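Beta-lactamase-like protein (Novosphingobium pentaromativorans US6-1, PDB 6AUF) probably hydrolyses the amide bond of beta-lactam antibiotics, as a zinc-dependent metallo-beta-lactamase of the B3 type with two zinc ions in its active site. Local coordinates at residues P250-S253 with L257-R260. Numbering follows the deposited sequence.
Sequences PHPS and LFDR. With ZN (zinc ion), chain B.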
# COMPACT_ATOMS: atom_id res chain seq x y z
N PRO A 250 2.05 3.30 0.57
CA PRO A 250 3.03 2.21 0.42
C PRO A 250 4.46 2.69 0.28
O PRO A 250 5.38 1.97 0.68
CB PRO A 250 2.53 1.50 -0.85
CG PRO A 250 1.05 1.68 -0.77
CD PRO A 250 0.85 3.09 -0.27
N HIS A 251 4.69 3.85 -0.30
CA HIS A 251 5.99 4.50 -0.22
C HIS A 251 5.84 5.61 0.79
O HIS A 251 5.09 6.57 0.54
CB HIS A 251 6.43 5.07 -1.57
CG HIS A 251 6.81 4.04 -2.57
ND1 HIS A 251 8.12 3.66 -2.80
CD2 HIS A 251 6.05 3.30 -3.42
CE1 HIS A 251 8.15 2.73 -3.73
NE2 HIS A 251 6.91 2.49 -4.13
N PRO A 252 6.53 5.53 1.94
CA PRO A 252 6.27 6.50 3.01
C PRO A 252 6.38 7.95 2.55
O PRO A 252 5.54 8.77 2.95
CB PRO A 252 7.33 6.13 4.06
CG PRO A 252 7.58 4.66 3.83
CD PRO A 252 7.49 4.48 2.34
N SER A 253 7.37 8.28 1.71
CA SER A 253 7.57 9.67 1.33
C SER A 253 6.39 10.21 0.54
O SER A 253 6.09 11.41 0.62
CB SER A 253 8.87 9.83 0.54
OG SER A 253 9.19 8.67 -0.21
N LEU A 257 5.47 10.50 5.48
CA LEU A 257 4.99 9.70 6.60
C LEU A 257 5.97 9.72 7.77
O LEU A 257 5.54 9.76 8.93
CB LEU A 257 4.73 8.27 6.14
CG LEU A 257 4.26 7.37 7.28
CD1 LEU A 257 2.85 7.73 7.75
CD2 LEU A 257 4.39 5.92 6.89
N PHE A 258 7.27 9.69 7.50
CA PHE A 258 8.25 9.59 8.59
C PHE A 258 8.31 10.87 9.42
O PHE A 258 8.36 10.81 10.65
CB PHE A 258 9.62 9.22 8.02
CG PHE A 258 9.69 7.80 7.54
CD1 PHE A 258 8.65 6.91 7.84
CD2 PHE A 258 10.75 7.35 6.77
CE1 PHE A 258 8.69 5.59 7.40
CE2 PHE A 258 10.79 6.02 6.31
CZ PHE A 258 9.77 5.14 6.64
N ASP A 259 8.28 12.04 8.78
CA ASP A 259 8.21 13.30 9.53
C ASP A 259 6.96 13.37 10.38
O ASP A 259 7.01 13.80 11.54
CB ASP A 259 8.26 14.49 8.57
CG ASP A 259 9.65 14.79 8.07
OD1 ASP A 259 10.59 14.05 8.43
OD2 ASP A 259 9.81 15.78 7.32
N ARG A 260 5.81 12.98 9.82
CA ARG A 260 4.55 13.02 10.55
C ARG A 260 4.57 12.05 11.73
O ARG A 260 4.05 12.36 12.81
CB ARG A 260 3.38 12.72 9.60
CG ARG A 260 3.20 13.75 8.48
CD ARG A 260 1.81 13.70 7.79
NE ARG A 260 1.61 12.46 7.05
CZ ARG A 260 0.61 11.61 7.25
NH1 ARG A 260 -0.34 11.86 8.14
NH2 ARG A 260 0.55 10.51 6.52
ZN ZN B . 6.08 1.06 -5.25
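P252 packs its ring against F258 and L257 at the start of helix 257-261. Its CB lies over one face of the phenyl ring, toward the rim, in a CH-pi contact 3.9 Å from the F258 centroid and 22° off the ring normal. The same CB stands 4.0 Å from L257 CB, and the CD2 branch of L257, an apolar side chain suited to this buried side, comes within 4.1 Å of it. Further out, P252 CG touches F258 CZ at 3.6 Å. F258 brings its broad apolar face there with CG anti to its own carbonyl carbon (chi1 -71°), side by side with the proline, and Y55 meets this ring edge-to-face. Proline offers a compact apolar surface, and its restricted phi suits the 3-10 segment that begins at P252. It has no N-H to donate, but its carbonyl accepts from L257 N (P252 O to L257 N 3.1 Å). The CB of H251 leaves the backbone away from the helix, and its imidazole NE2 binds zinc at 2.0 Å, joining D111 and H112 at the second zinc site. Buried apolar contacts and one backbone bond thus tie helix 257-261 to the residue next to a zinc ligand, consistent with a defined backbone there.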